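Local coordinates for protein arginase (Thermus thermophilus, PDB 2EF5) that probably hydrolyses L-arginine to L-ornithine and urea with the help of two manganese ions bound in each subunit, at residues D118-F123 and V167-P172. Numbering follows the deposited sequence.
With MN (manganese (II) ion), chain G; MN (manganese (II) ion), chain H.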
ATOM      1  N   ASP A 118       4.453   8.808 -27.681  1.00 17.51           N
ATOM      2  CA  ASP A 118       4.354   7.536 -28.363  1.00 18.12           C
ATOM      3  C   ASP A 118       3.537   6.535 -27.559  1.00 17.61           C
ATOM      4  O   ASP A 118       3.473   6.623 -26.333  1.00 16.21           O
ATOM      5  CB  ASP A 118       5.785   7.025 -28.453  1.00 20.88           C
ATOM      6  CG  ASP A 118       6.002   6.040 -29.549  1.00 22.00           C
ATOM      7  OD1 ASP A 118       5.210   5.084 -29.694  1.00 22.41           O
ATOM      8  OD2 ASP A 118       7.015   6.238 -30.250  1.00 22.90           O
ATOM      9  N   ALA A 119       2.939   5.562 -28.245  1.00 19.07           N
ATOM     10  CA  ALA A 119       2.179   4.524 -27.555  1.00 19.24           C
ATOM     11  C   ALA A 119       3.206   3.534 -27.000  1.00 20.90           C
ATOM     12  O   ALA A 119       2.896   2.738 -26.109  1.00 18.75           O
ATOM     13  CB  ALA A 119       1.244   3.812 -28.517  1.00 19.59           C
ATOM     14  N   HIS A 120       4.424   3.586 -27.540  1.00 21.04           N
ATOM     15  CA  HIS A 120       5.504   2.710 -27.088  1.00 24.00           C
ATOM     16  C   HIS A 120       6.652   3.539 -26.527  1.00 23.94           C
ATOM     17  O   HIS A 120       6.707   4.748 -26.741  1.00 22.87           O
ATOM     18  CB  HIS A 120       6.016   1.848 -28.244  1.00 26.44           C
ATOM     19  CG  HIS A 120       4.938   1.091 -28.949  1.00 29.17           C
ATOM     20  ND1 HIS A 120       4.241   1.606 -30.020  1.00 30.34           N
ATOM     21  CD2 HIS A 120       4.397  -0.129 -28.701  1.00 31.27           C
ATOM     22  CE1 HIS A 120       3.314   0.743 -30.403  1.00 32.00           C
ATOM     23  NE2 HIS A 120       3.391  -0.319 -29.616  1.00 33.50           N
ATOM     24  N   ALA A 121       7.567   2.883 -25.820  1.00 24.62           N
ATOM     25  CA  ALA A 121       8.708   3.562 -25.214  1.00 25.42           C
ATOM     26  C   ALA A 121       9.963   3.513 -26.078  1.00 24.95           C
ATOM     27  O   ALA A 121      10.879   4.311 -25.878  1.00 25.37           O
ATOM     28  CB  ALA A 121       9.001   2.957 -23.849  1.00 25.76           C
ATOM     29  N   ASP A 122       9.999   2.587 -27.031  1.00 23.67           N
ATOM     30  CA  ASP A 122      11.153   2.428 -27.916  1.00 25.07           C
ATOM     31  C   ASP A 122      12.433   2.429 -27.090  1.00 24.87           C
ATOM     32  O   ASP A 122      13.443   3.014 -27.493  1.00 24.89           O
ATOM     33  CB  ASP A 122      11.219   3.568 -28.938  1.00 24.75           C
ATOM     34  CG  ASP A 122      10.020   3.594 -29.864  1.00 24.62           C
ATOM     35  OD1 ASP A 122       9.563   2.509 -30.279  1.00 24.77           O
ATOM     36  OD2 ASP A 122       9.547   4.699 -30.186  1.00 22.67           O
ATOM     37  N   PHE A 123      12.381   1.765 -25.939  1.00 23.93           N
ATOM     38  CA  PHE A 123      13.514   1.708 -25.031  1.00 26.09           C
ATOM     39  C   PHE A 123      14.150   0.316 -24.933  1.00 27.66           C
ATOM     40  O   PHE A 123      14.730  -0.037 -23.902  1.00 27.71           O
ATOM     41  CB  PHE A 123      13.075   2.171 -23.644  1.00 24.52           C
ATOM     42  CG  PHE A 123      14.127   2.951 -22.901  1.00 25.57           C
ATOM     43  CD1 PHE A 123      14.428   4.255 -23.265  1.00 25.15           C
ATOM     44  CD2 PHE A 123      14.813   2.379 -21.838  1.00 24.51           C
ATOM     45  CE1 PHE A 123      15.399   4.984 -22.579  1.00 26.18           C
ATOM     46  CE2 PHE A 123      15.784   3.089 -21.146  1.00 24.25           C
ATOM     47  CZ  PHE A 123      16.082   4.397 -21.514  1.00 26.48           C
ATOM     48  N   VAL A 167       2.312   6.429 -23.323  1.00 20.46           N
ATOM     49  CA  VAL A 167       2.676   5.020 -23.414  1.00 22.09           C
ATOM     50  C   VAL A 167       1.583   4.074 -22.927  1.00 22.81           C
ATOM     51  O   VAL A 167       0.966   4.305 -21.887  1.00 23.91           O
ATOM     52  CB  VAL A 167       3.984   4.741 -22.634  1.00 22.02           C
ATOM     53  CG1 VAL A 167       4.279   3.264 -22.616  1.00 23.52           C
ATOM     54  CG2 VAL A 167       5.132   5.495 -23.282  1.00 21.62           C
ATOM     55  N   ARG A 168       1.347   3.004 -23.681  1.00 23.54           N
ATOM     56  CA  ARG A 168       0.332   2.034 -23.298  1.00 24.86           C
ATOM     57  C   ARG A 168       0.735   0.604 -23.646  1.00 26.20           C
ATOM     58  O   ARG A 168      -0.073  -0.315 -23.542  1.00 26.16           O
ATOM     59  CB  ARG A 168      -1.002   2.386 -23.965  1.00 25.79           C
ATOM     60  CG  ARG A 168      -1.090   2.039 -25.437  1.00 26.81           C
ATOM     61  CD  ARG A 168      -2.217   2.799 -26.127  1.00 30.48           C
ATOM     62  NE  ARG A 168      -1.863   4.204 -26.190  1.00 33.32           N
ATOM     63  CZ  ARG A 168      -1.958   4.963 -27.274  1.00 29.27           C
ATOM     64  NH1 ARG A 168      -2.415   4.469 -28.418  1.00 25.75           N
ATOM     65  NH2 ARG A 168      -1.561   6.222 -27.208  1.00 31.70           N
ATOM     66  N   SER A 169       1.981   0.414 -24.060  1.00 27.13           N
ATOM     67  CA  SER A 169       2.460  -0.917 -24.415  1.00 28.91           C
ATOM     68  C   SER A 169       3.969  -1.003 -24.222  1.00 29.82           C
ATOM     69  O   SER A 169       4.730  -0.306 -24.899  1.00 29.87           O
ATOM     70  CB  SER A 169       2.096  -1.242 -25.867  1.00 30.13           C
ATOM     71  OG  SER A 169       2.512  -2.554 -26.211  1.00 30.77           O
ATOM     72  N   LEU A 170       4.389  -1.866 -23.296  1.00 29.94           N
ATOM     73  CA  LEU A 170       5.804  -2.047 -22.971  1.00 30.44           C
ATOM     74  C   LEU A 170       6.214  -3.512 -22.856  1.00 31.97           C
ATOM     75  O   LEU A 170       5.413  -4.366 -22.463  1.00 31.63           O
ATOM     76  CB  LEU A 170       6.127  -1.369 -21.638  1.00 29.19           C
ATOM     77  CG  LEU A 170       5.938   0.139 -21.512  1.00 28.99           C
ATOM     78  CD1 LEU A 170       6.036   0.543 -20.051  1.00 28.37           C
ATOM     79  CD2 LEU A 170       6.982   0.853 -22.349  1.00 28.83           C
ATOM     80  N   ASP A 171       7.467  -3.793 -23.196  1.00 32.70           N
ATOM     81  CA  ASP A 171       7.997  -5.145 -23.081  1.00 34.60           C
ATOM     82  C   ASP A 171       8.598  -5.260 -21.677  1.00 34.27           C
ATOM     83  O   ASP A 171       9.023  -4.261 -21.093  1.00 33.99           O
ATOM     84  CB  ASP A 171       9.075  -5.401 -24.143  1.00 35.81           C
ATOM     85  CG  ASP A 171       8.524  -5.362 -25.559  1.00 38.45           C
ATOM     86  OD1 ASP A 171       7.518  -6.058 -25.814  1.00 39.95           O
ATOM     87  OD2 ASP A 171       9.096  -4.646 -26.415  1.00 38.92           O
ATOM     88  N   PRO A 172       8.638  -6.477 -21.114  1.00 35.54           N
ATOM     89  CA  PRO A 172       9.197  -6.672 -19.770  1.00 34.67           C
ATOM     90  C   PRO A 172      10.591  -6.054 -19.603  1.00 33.52           C
ATOM     91  O   PRO A 172      10.864  -5.373 -18.614  1.00 32.94           O
ATOM     92  CB  PRO A 172       9.213  -8.192 -19.623  1.00 35.26           C
ATOM     93  CG  PRO A 172       8.032  -8.619 -20.445  1.00 36.20           C
ATOM     94  CD  PRO A 172       8.178  -7.757 -21.683  1.00 35.72           C
TER
HETATM   95 MN    MN G1101       5.285   3.750 -31.468  1.00 42.16          MN
HETATM   96 MN    MN H1102       7.931   5.019 -31.687  1.00 28.24          MN
HETATM   97  O   HOH W   1       7.251  -0.010 -25.856  1.00 30.61           O
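A119 O takes two backbone hydrogen bonds from the facing segment: a nearly straight one from R168 N (2.9 Å, 176° at the hydrogen) and a weak, bent one from S169 N. The R168 side chain then runs back past the same alanine. Its CB stands clear, and CG is the first to come near, 4.1 Å from A119 O. CD carries the chain onward, and the bend at chi3 (69°) lets NE, CZ and both terminal nitrogens turn one flat face to the alanine methyl. A119 CB sits over the centre of the guanidinium, 3.6 Å from CZ, and its small size permits this close approach. At the tip, NH1 and NH2 are hydrogen-bonded to V233 O and V220 O, which fix the plane's rotation. An alanine in place of R168 would probably open a gap over the A119 methyl and leave those two carbonyls without their donors. Farther along, S169 CB meets the H120 ring obliquely, 3.8 Å from CD2, while a water links A121 N to S169 O. The methyls A121 CB and L170 CD2 press together tightly at 3.3 Å. D118, its CG anti to the backbone N, bridges both manganese ions; its OD1 also accepts from H120 N (2.7 Å), an Asx turn that shapes the loop. H120 ND1 faces one ion in the ring plane at a long 2.8 Å, whereas D122 OD2 binds the other. Loops following the neighbouring parallel strands 113-117 and 162-167 thus meet beside the binuclear manganese site characteristic of the arginase fold, completed by H96, D217 and D219.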